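Local structure of beta-phenylalanine aminotransferase (Variovorax paradoxus, 4AO9) at residues N359-C362 against A363-V367; L400-L403 against L404-L408. The protein catalyses the transfer of an amino group from beta-phenylalanine to a keto acid acceptor, as a pyridoxal-5'-phosphate-dependent enzyme of the class-III aminotransferase family. All coordinates share one frame; numbering follows the deposited sequence.

Following the chain from its N terminus, contact 1 comes first, where helix 341-365 runs out and the chain turns toward strand 370-374. Contact 2 opens later, within helix 398-410, after the chain has passed through strands 370-374 and 377-381. The two are in series, neither nesting nor crossing, and each is local: contact 1 closes the terminal turn of its helix, contact 2 two successive turns of its own. Their centres lie about 17 Å apart and their nearest atoms about 9 Å, without touching. Helix 429-445 joins them indirectly, since Ile439 meets both Leu361 and Leu404. Contact 2 also reaches back to helix 23-40.

Contact 1. Residues N359-C362 against A363-V367; sequences NALC and ANEGV
A Schellman motif ends helix 341-365, and its centre is the carbonyl of Cys362, which Val367 N reaches through a weak hydrogen bond of 3.4 Å. Gly366 N bonds to Ala363 O, and Gly366 itself turns the chain out of the helix with a positive phi of 74°, a value that glycine adopts easily. Ahead of the turn, regular helical bonds run from Ala363 N to Asn359 O and from Asn364 N to Ala360 O. Glu365 N is shared: its main acceptor is Leu361 O at 3.0 Å, while Cys362 O receives a weaker, strongly bent branch.

Two side-chain contacts accompany the turn. It brings Val367 beside the last helical turn, its CG2 4.2 Å from Cys362 CB, an apolar contact bridging the glycine; with chi1 at -69°, CG2 sits between the backbone N and the carbonyl carbon, which brings it within 3.6 Å of Cys362 O as well. In the same last turn, Leu361 CD1 meets Glu365 CG at 4.1 Å, the two chains crossing at a slant. Glu365 CG is put there by chi1 (-64°), which sets it beside the backbone N, and it also lies 3.3 Å from Leu361 O; the chain then bends at chi2. Leu361, Glu365 and Val367 all pack on helix 429-445, and Asn359 OD1 accepts a hydrogen bond from Phe371 N. Glycine after the last turn, with an apolar contact spanning it, is the hallmark of a Schellman C-cap.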
loop_
_atom_site.group_PDB
_atom_site.type_symbol
_atom_site.label_atom_id
_atom_site.label_comp_id
_atom_site.label_asym_id
_atom_site.label_seq_id
_atom_site.Cartn_x
_atom_site.Cartn_y
_atom_site.Cartn_z
ATOM N N ASN A 359 19.223 10.096 -29.408
ATOM C CA ASN A 359 18.745 9.536 -30.667
ATOM C C ASN A 359 19.589 9.957 -31.867
ATOM O O ASN A 359 19.837 9.149 -32.757
ATOM C CB ASN A 359 17.260 9.828 -30.850
ATOM C CG ASN A 359 16.409 8.903 -30.014
ATOM O OD1 ASN A 359 16.770 7.744 -29.811
ATOM N ND2 ASN A 359 15.281 9.402 -29.524
ATOM N N ALA A 360 20.071 11.194 -31.846
ATOM C CA ALA A 360 20.952 11.688 -32.908
ATOM C C ALA A 360 22.270 10.920 -32.903
ATOM O O ALA A 360 22.768 10.518 -33.965
ATOM C CB ALA A 360 21.194 13.180 -32.750
ATOM N N LEU A 361 22.819 10.706 -31.710
ATOM C CA LEU A 361 24.059 9.952 -31.537
ATOM C C LEU A 361 23.930 8.535 -32.094
ATOM O O LEU A 361 24.769 8.089 -32.882
ATOM C CB LEU A 361 24.468 9.928 -30.055
ATOM C CG LEU A 361 25.613 9.021 -29.590
ATOM C CD1 LEU A 361 26.933 9.373 -30.274
ATOM C CD2 LEU A 361 25.753 9.091 -28.062
ATOM N N CYS A 362 22.863 7.838 -31.709
ATOM C CA CYS A 362 22.646 6.467 -32.155
ATOM C C CYS A 362 22.513 6.381 -33.671
ATOM O O CYS A 362 23.122 5.511 -34.301
ATOM C CB CYS A 362 21.402 5.879 -31.489
ATOM S SG CYS A 362 21.573 5.586 -29.703
ATOM N N ALA A 363 21.727 7.292 -34.244
ATOM C CA ALA A 363 21.516 7.349 -35.691
ATOM C C ALA A 363 22.820 7.640 -36.428
ATOM O O ALA A 363 23.113 7.003 -37.444
ATOM C CB ALA A 363 20.459 8.380 -36.032
ATOM N N ASN A 364 23.596 8.590 -35.911
ATOM C CA ASN A 364 24.894 8.937 -36.511
ATOM C C ASN A 364 25.868 7.765 -36.526
ATOM O O ASN A 364 26.664 7.626 -37.459
ATOM C CB ASN A 364 25.522 10.149 -35.811
ATOM C CG ASN A 364 24.834 11.462 -36.172
ATOM O OD1 ASN A 364 24.154 11.568 -37.195
ATOM N ND2 ASN A 364 25.010 12.472 -35.323
ATOM N N GLU A 365 25.788 6.913 -35.505
ATOM C CA GLU A 365 26.667 5.751 -35.390
ATOM C C GLU A 365 26.161 4.519 -36.142
ATOM O O GLU A 365 26.873 3.520 -36.252
ATOM C CB GLU A 365 26.911 5.408 -33.913
ATOM C CG GLU A 365 27.660 6.483 -33.123
ATOM C CD GLU A 365 29.035 6.784 -33.683
ATOM O OE1 GLU A 365 29.759 5.830 -34.047
ATOM O OE2 GLU A 365 29.391 7.981 -33.760
ATOM N N GLY A 366 24.924 4.577 -36.629
ATOM C CA GLY A 366 24.346 3.484 -37.413
ATOM C C GLY A 366 23.941 2.246 -36.636
ATOM O O GLY A 366 23.725 1.182 -37.220
ATOM N N VAL A 367 23.820 2.382 -35.318
ATOM C CA VAL A 367 23.430 1.247 -34.477
ATOM C C VAL A 367 21.911 1.155 -34.329
ATOM O O VAL A 367 21.210 2.170 -34.360
ATOM C CB VAL A 367 24.106 1.280 -33.077
ATOM C CG1 VAL A 367 25.596 1.007 -33.208
ATOM C CG2 VAL A 367 23.852 2.610 -32.366
#

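Contact 2. Residues L400-L403 against L404-L408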
loop_
_atom_site.group_PDB
_atom_site.type_symbol
_atom_site.label_atom_id
_atom_site.label_comp_id
_atom_site.label_asym_id
_atom_site.label_seq_id
_atom_site.Cartn_x
_atom_site.Cartn_y
_atom_site.Cartn_z
ATOM N N LEU A 400 22.236 -7.280 -24.247
ATOM C CA LEU A 400 22.691 -5.944 -24.609
ATOM C C LEU A 400 22.294 -4.906 -23.563
ATOM O O LEU A 400 23.077 -4.015 -23.250
ATOM C CB LEU A 400 22.184 -5.545 -26.005
ATOM C CG LEU A 400 22.651 -6.427 -27.166
ATOM C CD1 LEU A 400 22.032 -5.955 -28.465
ATOM C CD2 LEU A 400 24.174 -6.445 -27.273
ATOM N N ARG A 401 21.078 -5.024 -23.029
ATOM C CA ARG A 401 20.651 -4.181 -21.909
ATOM C C ARG A 401 21.564 -4.371 -20.694
ATOM O O ARG A 401 21.903 -3.404 -20.008
ATOM C CB ARG A 401 19.198 -4.478 -21.520
ATOM C CG ARG A 401 18.170 -4.139 -22.602
ATOM C CD ARG A 401 16.779 -4.008 -21.983
ATOM N NE ARG A 401 15.950 -2.989 -22.640
ATOM C CZ ARG A 401 14.671 -2.773 -22.335
ATOM N NH1 ARG A 401 14.069 -3.489 -21.389
ATOM N NH2 ARG A 401 13.988 -1.836 -22.966
ATOM N N GLN A 402 21.967 -5.618 -20.442
ATOM C CA GLN A 402 22.875 -5.897 -19.322
ATOM C C GLN A 402 24.241 -5.259 -19.559
ATOM O O GLN A 402 24.800 -4.616 -18.667
ATOM C CB GLN A 402 23.022 -7.399 -19.078
ATOM C CG GLN A 402 21.750 -8.105 -18.670
ATOM C CD GLN A 402 22.001 -9.557 -18.349
ATOM O OE1 GLN A 402 22.615 -9.885 -17.325
ATOM N NE2 GLN A 402 21.535 -10.440 -19.218
ATOM N N LEU A 403 24.778 -5.424 -20.768
ATOM C CA LEU A 403 26.067 -4.819 -21.098
ATOM C C LEU A 403 26.038 -3.300 -20.915
ATOM O O LEU A 403 26.972 -2.726 -20.359
ATOM C CB LEU A 403 26.527 -5.215 -22.517
ATOM C CG LEU A 403 26.911 -6.697 -22.703
ATOM C CD1 LEU A 403 27.154 -7.048 -24.173
ATOM C CD2 LEU A 403 28.133 -7.085 -21.882
ATOM N N LEU A 404 24.950 -2.663 -21.354
ATOM C CA LEU A 404 24.755 -1.221 -21.141
ATOM C C LEU A 404 24.757 -0.849 -19.660
ATOM O O LEU A 404 25.452 0.084 -19.247
ATOM C CB LEU A 404 23.445 -0.742 -21.789
ATOM C CG LEU A 404 23.117 0.745 -21.580
ATOM C CD1 LEU A 404 24.190 1.674 -22.165
ATOM C CD2 LEU A 404 21.768 1.049 -22.206
ATOM N N PHE A 405 23.972 -1.589 -18.874
ATOM C CA PHE A 405 23.873 -1.368 -17.434
ATOM C C PHE A 405 25.241 -1.411 -16.747
ATOM O O PHE A 405 25.589 -0.502 -15.993
ATOM C CB PHE A 405 22.916 -2.391 -16.796
ATOM C CG PHE A 405 22.877 -2.321 -15.298
ATOM C CD1 PHE A 405 22.118 -1.341 -14.653
ATOM C CD2 PHE A 405 23.623 -3.214 -14.529
ATOM C CE1 PHE A 405 22.096 -1.257 -13.263
ATOM C CE2 PHE A 405 23.605 -3.137 -13.130
ATOM C CZ PHE A 405 22.842 -2.152 -12.503
ATOM N N PHE A 406 26.016 -2.460 -17.025
ATOM C CA PHE A 406 27.338 -2.607 -16.408
ATOM C C PHE A 406 28.331 -1.560 -16.897
ATOM O O PHE A 406 29.128 -1.040 -16.112
ATOM C CB PHE A 406 27.889 -4.024 -16.607
ATOM C CG PHE A 406 27.129 -5.079 -15.852
ATOM C CD1 PHE A 406 27.129 -5.088 -14.455
ATOM C CD2 PHE A 406 26.413 -6.067 -16.527
ATOM C CE1 PHE A 406 26.417 -6.050 -13.754
ATOM C CE2 PHE A 406 25.696 -7.032 -15.830
ATOM C CZ PHE A 406 25.703 -7.024 -14.437
ATOM N N HIS A 407 28.250 -1.226 -18.185
ATOM C CA HIS A 407 29.047 -0.143 -18.734
ATOM C C HIS A 407 28.767 1.170 -18.006
ATOM O O HIS A 407 29.696 1.888 -17.645
ATOM C CB HIS A 407 28.807 0.028 -20.242
ATOM C CG HIS A 407 29.479 1.234 -20.815
ATOM N ND1 HIS A 407 30.830 1.268 -21.093
ATOM C CD2 HIS A 407 29.000 2.463 -21.120
ATOM C CE1 HIS A 407 31.148 2.462 -21.559
ATOM N NE2 HIS A 407 30.056 3.205 -21.590
ATOM N N LEU A 408 27.488 1.478 -17.789
ATOM C CA LEU A 408 27.131 2.721 -17.120
ATOM C C LEU A 408 27.673 2.745 -15.696
ATOM O O LEU A 408 28.197 3.764 -15.252
ATOM C CB LEU A 408 25.612 2.970 -17.178
ATOM C CG LEU A 408 25.091 3.357 -18.569
ATOM C CD1 LEU A 408 23.566 3.318 -18.565
ATOM C CD2 LEU A 408 25.604 4.728 -19.007
#
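Gln402 and Phe406, one turn apart on helix 398-410, meet through both backbone and side chain. Phe406 N donates to Gln402 O at 3.0 Å, nearly straight at 169°, and the same oxygen lies 3.0 Å from CD2 of the Phe406 ring, which it approaches obliquely. The ring swings back over the preceding turn because CG stands beside the backbone N (chi1 -68°), and its CE2 comes to 4.2 Å from Gln402 CB. Over one face, near the centre, sits Phe405 CD2, 3.9 Å above the plane. Phe405 itself leaves in another direction, CG opposite the backbone N (chi1 174°), and joins Tyr66 edge-to-face; Phe406 makes the same kind of contact with Phe37. With an alanine here in place of Phe406, Phe405 CD2 and Phe37 are likely to lose the ring they pack against, and a gap would probably open beside Gln402 CB.

Leu404 N to Leu400 O, Phe405 N to Arg401 O and His407 N to Leu403 O continue the helical ladder. The polar ends find partners in neighbouring parts of the chain: Gln402 OE1 to Tyr34 OH, Arg401 NH2 to Ala380 O, and His407 NE2 to Ala438 O and Ser441 OG. Chemically, then, backbone bonds pair the peptide groups within the helix, while aromatic packing and side-chain hydrogen bonds fasten its sides to the surrounding fold.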